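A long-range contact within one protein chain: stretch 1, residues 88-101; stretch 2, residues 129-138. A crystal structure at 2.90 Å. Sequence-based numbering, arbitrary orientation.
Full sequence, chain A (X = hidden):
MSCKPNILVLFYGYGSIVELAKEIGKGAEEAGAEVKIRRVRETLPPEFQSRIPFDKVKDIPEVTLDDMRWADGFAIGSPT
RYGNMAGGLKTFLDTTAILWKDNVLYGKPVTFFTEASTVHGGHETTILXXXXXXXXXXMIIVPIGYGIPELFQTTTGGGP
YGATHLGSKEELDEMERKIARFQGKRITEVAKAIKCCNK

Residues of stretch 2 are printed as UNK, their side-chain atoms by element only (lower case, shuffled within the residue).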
# COMPACT_ATOMS: atom_id res chain seq x y z
N GLY A 88 7.10 -2.33 18.60
CA GLY A 88 8.36 -1.82 19.14
C GLY A 88 9.10 -0.88 18.21
O GLY A 88 9.61 0.16 18.64
N LEU A 89 9.16 -1.24 16.93
CA LEU A 89 9.81 -0.40 15.92
C LEU A 89 8.95 0.82 15.60
O LEU A 89 9.47 1.91 15.41
CB LEU A 89 10.11 -1.20 14.65
CG LEU A 89 10.83 -0.46 13.51
CD1 LEU A 89 12.26 -0.07 13.90
CD2 LEU A 89 10.85 -1.30 12.23
N LYS A 90 7.63 0.61 15.56
CA LYS A 90 6.69 1.69 15.28
C LYS A 90 6.73 2.78 16.36
O LYS A 90 6.65 3.96 16.05
CB LYS A 90 5.27 1.15 15.10
CG LYS A 90 4.25 2.14 14.52
CD LYS A 90 4.43 2.36 13.02
CE LYS A 90 5.24 3.61 12.70
NZ LYS A 90 4.42 4.85 12.76
N THR A 91 6.88 2.36 17.61
CA THR A 91 6.97 3.31 18.72
C THR A 91 8.26 4.13 18.67
O THR A 91 8.23 5.35 18.85
CB THR A 91 6.84 2.61 20.09
OG1 THR A 91 5.64 1.83 20.12
CG2 THR A 91 6.77 3.64 21.21
N PHE A 92 9.39 3.48 18.40
CA PHE A 92 10.66 4.20 18.25
C PHE A 92 10.63 5.19 17.10
O PHE A 92 11.17 6.29 17.21
CB PHE A 92 11.85 3.25 18.07
CG PHE A 92 13.10 3.94 17.60
CD1 PHE A 92 13.90 4.65 18.50
CD2 PHE A 92 13.46 3.93 16.26
CE1 PHE A 92 15.04 5.31 18.07
CE2 PHE A 92 14.60 4.59 15.81
CZ PHE A 92 15.40 5.28 16.72
N LEU A 93 10.01 4.80 15.99
CA LEU A 93 9.90 5.68 14.83
C LEU A 93 9.00 6.88 15.11
O LEU A 93 9.15 7.94 14.50
CB LEU A 93 9.44 4.90 13.59
CG LEU A 93 10.43 3.92 12.97
CD1 LEU A 93 9.85 3.30 11.70
CD2 LEU A 93 11.78 4.57 12.67
N ASP A 94 8.07 6.70 16.05
CA ASP A 94 7.20 7.79 16.49
C ASP A 94 7.97 8.81 17.33
O ASP A 94 7.63 10.00 17.34
CB ASP A 94 5.99 7.25 17.26
CG ASP A 94 4.93 6.64 16.35
OD1 ASP A 94 3.86 6.23 16.86
OD2 ASP A 94 5.14 6.57 15.12
N THR A 95 9.02 8.35 18.02
CA THR A 95 9.86 9.23 18.84
C THR A 95 10.82 10.09 18.01
O THR A 95 11.40 11.05 18.52
CB THR A 95 10.67 8.45 19.91
OG1 THR A 95 11.66 7.62 19.28
CG2 THR A 95 9.76 7.59 20.78
N THR A 96 10.97 9.76 16.72
CA THR A 96 11.86 10.50 15.82
C THR A 96 11.22 11.79 15.27
O THR A 96 11.64 12.30 14.23
CB THR A 96 12.36 9.62 14.64
OG1 THR A 96 11.25 9.18 13.85
CG2 THR A 96 13.14 8.42 15.14
N ALA A 97 10.22 12.31 15.98
CA ALA A 97 9.50 13.51 15.57
C ALA A 97 10.38 14.76 15.51
O ALA A 97 10.13 15.66 14.70
CB ALA A 97 8.30 13.75 16.47
N ILE A 98 11.40 14.83 16.36
CA ILE A 98 12.34 15.95 16.36
C ILE A 98 13.27 15.91 15.15
O ILE A 98 13.64 16.95 14.60
CB ILE A 98 13.17 16.07 17.67
CG1 ILE A 98 13.84 14.73 18.03
CG2 ILE A 98 12.30 16.60 18.81
CD1 ILE A 98 14.97 14.85 19.03
N LEU A 99 13.64 14.70 14.73
CA LEU A 99 14.47 14.51 13.54
C LEU A 99 13.70 14.89 12.28
O LEU A 99 14.28 15.33 11.29
CB LEU A 99 14.96 13.06 13.46
CG LEU A 99 15.71 12.49 14.67
CD1 LEU A 99 15.90 10.99 14.53
CD2 LEU A 99 17.06 13.18 14.91
N TRP A 100 12.38 14.73 12.34
CA TRP A 100 11.49 15.09 11.25
C TRP A 100 11.38 16.60 11.09
O TRP A 100 11.41 17.13 9.98
CB TRP A 100 10.10 14.46 11.45
CG TRP A 100 9.11 14.81 10.37
CD1 TRP A 100 9.06 14.30 9.11
CD2 TRP A 100 8.04 15.75 10.47
NE1 TRP A 100 8.01 14.86 8.42
CE2 TRP A 100 7.37 15.76 9.23
CE3 TRP A 100 7.57 16.59 11.49
CZ2 TRP A 100 6.26 16.57 8.97
CZ3 TRP A 100 6.46 17.40 11.24
CH2 TRP A 100 5.82 17.38 9.99
N LYS A 101 11.26 17.30 12.22
CA LYS A 101 11.11 18.76 12.22
C LYS A 101 12.42 19.49 11.89
O LYS A 101 12.40 20.63 11.43
CB LYS A 101 10.54 19.24 13.56
CG LYS A 101 9.10 18.79 13.79
CD LYS A 101 8.74 18.74 15.27
CE LYS A 101 8.15 20.06 15.74
NZ LYS A 101 7.77 20.00 17.18
N UNK A 129 4.34 -1.16 3.41
CA UNK A 129 3.72 -0.39 4.49
C UNK A 129 4.76 0.43 5.26
O UNK A 129 4.54 1.60 5.56
c UNK A 129 2.91 -1.28 5.46
o UNK A 129 3.75 -2.30 5.99
c UNK A 129 1.71 -1.91 4.75
N UNK A 130 5.90 -0.20 5.56
CA UNK A 130 7.01 0.48 6.24
C UNK A 130 7.54 1.69 5.48
O UNK A 130 8.06 2.62 6.09
c UNK A 130 7.95 -1.48 7.61
s UNK A 130 9.21 -2.76 7.65
c UNK A 130 10.57 -1.90 8.45
c UNK A 130 8.16 -0.50 6.48
N UNK A 131 7.42 1.66 4.16
CA UNK A 131 8.04 2.66 3.30
C UNK A 131 7.38 4.04 3.38
O UNK A 131 7.99 5.03 2.99
o UNK A 131 6.81 1.95 1.32
c UNK A 131 8.10 2.18 1.85
N UNK A 132 6.16 4.09 3.90
CA UNK A 132 5.44 5.37 4.05
C UNK A 132 6.21 6.36 4.93
O UNK A 132 6.10 7.57 4.75
c UNK A 132 4.01 5.18 4.61
o UNK A 132 4.06 4.44 5.83
c UNK A 132 3.13 4.44 3.61
N UNK A 133 6.98 5.82 5.86
CA UNK A 133 7.88 6.60 6.71
C UNK A 133 8.82 7.47 5.87
O UNK A 133 8.98 8.66 6.14
o UNK A 133 12.11 8.13 11.41
c UNK A 133 10.93 6.61 8.30
c UNK A 133 9.15 6.64 9.89
c UNK A 133 9.60 6.32 8.61
c UNK A 133 11.29 7.53 10.48
c UNK A 133 8.69 5.65 7.60
c UNK A 133 11.77 7.22 9.22
c UNK A 133 9.98 7.24 10.82
N UNK A 134 9.40 6.87 4.83
CA UNK A 134 10.38 7.53 3.98
C UNK A 134 9.81 8.72 3.21
O UNK A 134 10.52 9.68 2.92
c UNK A 134 10.99 6.53 3.02
N UNK A 135 8.52 8.66 2.89
CA UNK A 135 7.85 9.74 2.16
C UNK A 135 7.69 10.99 3.03
O UNK A 135 7.91 12.10 2.56
c UNK A 135 6.61 8.61 -0.81
c UNK A 135 6.66 6.88 0.84
c UNK A 135 6.75 5.92 -0.16
c UNK A 135 6.70 7.66 -1.82
o UNK A 135 6.85 5.37 -2.48
c UNK A 135 6.59 8.24 0.53
c UNK A 135 6.77 6.32 -1.48
c UNK A 135 6.50 9.28 1.63
N UNK A 136 7.32 10.79 4.29
CA UNK A 136 7.08 11.90 5.21
C UNK A 136 8.38 12.58 5.64
O UNK A 136 8.40 13.78 5.90
c UNK A 136 4.31 10.03 5.46
n UNK A 136 3.82 11.87 6.53
c UNK A 136 6.30 11.41 6.43
n UNK A 136 2.95 10.22 5.47
c UNK A 136 2.68 11.34 6.12
c UNK A 136 4.87 11.07 6.13
N UNK A 137 9.46 11.80 5.71
CA UNK A 137 10.77 12.31 6.09
C UNK A 137 11.58 12.79 4.89
O UNK A 137 12.65 13.39 5.05
c UNK A 137 11.21 11.11 8.30
c UNK A 137 9.68 10.43 10.04
c UNK A 137 11.56 11.23 6.84
c UNK A 137 10.57 10.89 11.01
c UNK A 137 11.77 11.46 10.62
c UNK A 137 12.09 11.57 9.27
c UNK A 137 10.00 10.54 8.70
N UNK A 138 11.07 12.53 3.69
CA UNK A 138 11.78 12.88 2.46
C UNK A 138 12.95 11.96 2.15
O UNK A 138 13.79 12.27 1.30

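Position 129 carries three side-chain atoms, a carbon bearing one oxygen and one carbon. That beta-branched hydroxyl pattern is threonine, and Thr-129 lies out of reach of stretch 1, its hydroxyl bonded elsewhere in the structure.

At position 130 the side chain is an unbranched run of two carbons, a sulfur and a last carbon, which can only be methionine. Its CA-to-CB bond points sideways, yet the chain extends far enough to bring CE of Met-130 within 3.8 Å of CD2 of Leu-89. Length and flexibility here make up for a start that does not aim at the partner.

Position 131 has one carbon and then one oxygen: serine. Ser-131 makes no contact with the other stretch. Position 132 repeats the pattern of a carbon carrying an oxygen and a carbon, so it is threonine, and Thr-132 also stays clear.

Position 133 shows one carbon leading to a ring of six carbons that bears an oxygen. The ring lies beside Leu-93, and the oxygen comes close to the hydroxyl of Thr-96; the residue is tyrosine. With chi1 in the t well, Tyr-133 starts toward stretch 1 and uses both parts of its side chain. CD1 of Leu-93 sits over one face of the ring, 4.3 Å from its centroid, while CB of Leu-93 packs 3.7 Å from CE2 of Tyr-133. At the ring's edge, OH of Tyr-133 donates a hydrogen bond of 2.8 Å to OG1 of Thr-96. That threonine hydroxyl gives its own proton to the backbone, OG1 of Thr-96 to O of Leu-93 at 2.5 Å, and is therefore well placed to accept the tyrosine's.

Position 134 has a single carbon, alanine, out of reach. Position 135 has a six-carbon ring with an oxygen again, a second tyrosine; this one is buried but lies far from stretch 1.

Position 136 bears one carbon and a five-membered ring of three carbons and two nitrogens: histidine. The CA-to-CB bond of His-136 points sideways, and the ring makes no hydrogen bond to stretch 1; the bond across the contact is made by the backbone: NE1 of Trp-100 donates to O of His-136 at 2.8 Å, near the plane of the indole.

Position 137 has one carbon and a plain six-carbon ring near Thr-96 and Trp-100, hence phenylalanine. The edge of the Trp-100 ring meets the face of Phe-137, planes at 66°, and CB of Trp-100 packs 3.5 Å from CE2 of Phe-137. Position 138 has no side chain, so it is glycine; Gly-138 leaves the helix with positive phi, a conformation that favours glycine.

The contact works by setting polar anchors among apolar packing. Leu-89 with Met-130 and Leu-93 with Tyr-133 supply greasy contacts, and Trp-100 with Phe-137 adds an aromatic pair. Two hydrogen bonds, one between hydroxyls and one from indole to backbone, give direction. The axes of helices 97-101 and 132-137 come no nearer than 11.1 Å, and the rings of Trp-100 and Phe-137 meet across that gap.

Stretch 2, residues 129-138: TMSTYAYHFG
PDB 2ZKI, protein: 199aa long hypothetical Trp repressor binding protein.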